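Local coordinates for probable transcriptional regulator, AsnC family (Thermus thermophilus, PDB 2DJW), which is a stand-alone RAM-domain protein of the Lrp/AsnC family, possibly with a part in transcriptional regulation, at the interface of chains A and B. Coordinates in Å, arbitrary orientation; residue numbers count along the deposited sequence, not the author numbering. Chains: chain A/B, probable transcriptional regulator, AsnC family.

The interface of chains A and B. Residues chain A 5, 74-77; chain B 31-34.
B:Tyr32 lies against A:Ala74, A:Ala77 and A:Phe5 where two RAM domains of the Lrp/AsnC family pair across a two-fold axis. Strand 66-77 of chain A runs antiparallel to strand 30-34 of chain B. From its root outward, B:Tyr32 CB and CG rest on the methyl of A:Ala74. B:Tyr32 CD1 touches the same methyl, 3.5 Å from A:Ala74 CB. Further out, B:Tyr32 CE1 reaches A:Ala77 CB at 3.7 Å. Along the other edge of the ring, B:Tyr32 CD2 meets A:Phe5 CZ at 3.6 Å, in the plane of the phenylalanine ring at its edge. With CG opposite the carbonyl carbon (chi1 -61°), the phenol ring stands between A:Ala74 and A:Phe5, both to one side of its plane, and A:Ala77 to the other; it crosses the A:Phe5 side chain at about a right angle. A leucine in place of B:Tyr32 would probably leave A:Phe5 and A:Ala77 with a gap where the ring had filled the space. The next residue fastens the backbones: B:Ser33 N donates to A:Arg76 O at 2.7 Å. In turn B:Ser33 O accepts from A:Phe75 N at 2.9 Å. A:Phe75 CG sits between its own backbone N and carbonyl carbon (chi1 55°), which lays one face of the ring over B:Ser33 O, off centre toward the rim, while A:Phe75 CE2 approaches B:Val34 C at 3.5 Å.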
ATOM      1  N   PHE A   5      -4.192   5.637  21.376  1.00 35.48           N
ATOM      2  CA  PHE A   5      -3.826   6.742  20.497  1.00 34.86           C
ATOM      3  C   PHE A   5      -4.789   6.621  19.344  1.00 34.52           C
ATOM      4  O   PHE A   5      -4.750   5.624  18.625  1.00 34.52           O
ATOM      5  CB  PHE A   5      -2.364   6.612  20.008  1.00 34.29           C
ATOM      6  CG  PHE A   5      -1.350   6.648  21.131  1.00 35.48           C
ATOM      7  CD1 PHE A   5      -0.768   7.847  21.521  1.00 34.77           C
ATOM      8  CD2 PHE A   5      -1.020   5.483  21.838  1.00 34.02           C
ATOM      9  CE1 PHE A   5       0.137   7.887  22.585  1.00 36.63           C
ATOM     10  CE2 PHE A   5      -0.114   5.523  22.897  1.00 33.90           C
ATOM     11  CZ  PHE A   5       0.474   6.715  23.270  1.00 33.97           C
ATOM     12  N   ALA A  74      -2.882   0.839  23.863  1.00 36.26           N
ATOM     13  CA  ALA A  74      -1.710   0.491  24.683  1.00 36.39           C
ATOM     14  C   ALA A  74      -2.049  -0.569  25.716  1.00 36.94           C
ATOM     15  O   ALA A  74      -2.862  -0.333  26.630  1.00 36.90           O
ATOM     16  CB  ALA A  74      -1.149   1.733  25.367  1.00 35.18           C
ATOM     17  N   PHE A  75      -1.424  -1.737  25.577  1.00 37.33           N
ATOM     18  CA  PHE A  75      -1.657  -2.791  26.548  1.00 38.34           C
ATOM     19  C   PHE A  75      -0.538  -2.911  27.619  1.00 39.29           C
ATOM     20  O   PHE A  75      -0.752  -3.455  28.705  1.00 38.26           O
ATOM     21  CB  PHE A  75      -1.984  -4.120  25.857  1.00 37.90           C
ATOM     22  CG  PHE A  75      -0.953  -4.585  24.858  1.00 37.65           C
ATOM     23  CD1 PHE A  75       0.146  -5.341  25.269  1.00 35.58           C
ATOM     24  CD2 PHE A  75      -1.121  -4.330  23.493  1.00 35.90           C
ATOM     25  CE1 PHE A  75       1.067  -5.802  24.352  1.00 33.34           C
ATOM     26  CE2 PHE A  75      -0.202  -4.779  22.570  1.00 35.33           C
ATOM     27  CZ  PHE A  75       0.899  -5.517  22.999  1.00 36.83           C
ATOM     28  N   ARG A  76       0.633  -2.349  27.316  1.00 40.54           N
ATOM     29  CA  ARG A  76       1.729  -2.333  28.270  1.00 41.49           C
ATOM     30  C   ARG A  76       2.519  -1.029  28.246  1.00 41.77           C
ATOM     31  O   ARG A  76       2.973  -0.597  27.190  1.00 41.73           O
ATOM     32  CB  ARG A  76       2.656  -3.531  28.033  1.00 41.62           C
ATOM     33  CG  ARG A  76       3.590  -3.766  29.181  1.00 42.04           C
ATOM     34  CD  ARG A  76       4.821  -4.484  28.711  1.00 43.55           C
ATOM     35  NE  ARG A  76       5.973  -4.262  29.590  1.00 40.25           N
ATOM     36  CZ  ARG A  76       6.978  -5.120  29.715  1.00 37.55           C
ATOM     37  NH1 ARG A  76       6.972  -6.261  29.035  1.00 33.97           N
ATOM     38  NH2 ARG A  76       7.994  -4.827  30.515  1.00 37.19           N
ATOM     39  N   ALA A  77       2.666  -0.420  29.422  1.00 42.74           N
ATOM     40  CA  ALA A  77       3.515   0.748  29.636  1.00 44.00           C
ATOM     41  C   ALA A  77       4.924   0.335  30.080  1.00 45.58           C
ATOM     42  O   ALA A  77       5.079  -0.615  30.849  1.00 46.67           O
ATOM     43  CB  ALA A  77       2.892   1.645  30.666  1.00 43.82           C
TER
ATOM     44  N   VAL B  31       5.732   5.680  26.978  1.00 38.75           N
ATOM     45  CA  VAL B  31       6.035   4.780  25.876  1.00 38.13           C
ATOM     46  C   VAL B  31       5.306   3.472  26.101  1.00 38.12           C
ATOM     47  O   VAL B  31       5.245   2.973  27.222  1.00 38.93           O
ATOM     48  CB  VAL B  31       7.559   4.613  25.601  1.00 38.20           C
ATOM     49  CG1 VAL B  31       8.309   4.193  26.837  1.00 37.24           C
ATOM     50  CG2 VAL B  31       7.811   3.660  24.408  1.00 38.42           C
ATOM     51  N   TYR B  32       4.717   2.934  25.040  1.00 37.72           N
ATOM     52  CA  TYR B  32       3.794   1.822  25.189  1.00 37.27           C
ATOM     53  C   TYR B  32       3.978   0.771  24.150  1.00 36.66           C
ATOM     54  O   TYR B  32       4.363   1.062  23.025  1.00 37.10           O
ATOM     55  CB  TYR B  32       2.343   2.299  25.075  1.00 37.15           C
ATOM     56  CG  TYR B  32       1.928   3.298  26.116  1.00 37.48           C
ATOM     57  CD1 TYR B  32       1.471   2.879  27.361  1.00 36.33           C
ATOM     58  CD2 TYR B  32       1.978   4.662  25.851  1.00 36.82           C
ATOM     59  CE1 TYR B  32       1.081   3.791  28.318  1.00 37.42           C
ATOM     60  CE2 TYR B  32       1.598   5.588  26.805  1.00 37.42           C
ATOM     61  CZ  TYR B  32       1.149   5.144  28.034  1.00 38.14           C
ATOM     62  OH  TYR B  32       0.771   6.052  28.988  1.00 38.45           O
ATOM     63  N   SER B  33       3.689  -0.460  24.559  1.00 36.23           N
ATOM     64  CA  SER B  33       3.325  -1.529  23.660  1.00 35.46           C
ATOM     65  C   SER B  33       1.879  -1.324  23.243  1.00 34.47           C
ATOM     66  O   SER B  33       0.992  -1.189  24.107  1.00 33.93           O
ATOM     67  CB  SER B  33       3.464  -2.874  24.373  1.00 35.44           C
ATOM     68  OG  SER B  33       4.701  -3.449  24.036  1.00 37.40           O
ATOM     69  N   VAL B  34       1.654  -1.318  21.927  1.00 33.68           N
ATOM     70  CA  VAL B  34       0.336  -1.050  21.341  1.00 33.18           C
ATOM     71  C   VAL B  34      -0.103  -2.084  20.299  1.00 33.38           C
ATOM     72  O   VAL B  34       0.730  -2.763  19.668  1.00 33.00           O
ATOM     73  CB  VAL B  34       0.275   0.359  20.648  1.00 33.14           C
ATOM     74  CG1 VAL B  34       0.421   1.476  21.662  1.00 32.47           C
ATOM     75  CG2 VAL B  34       1.330   0.475  19.535  1.00 31.08           C
TER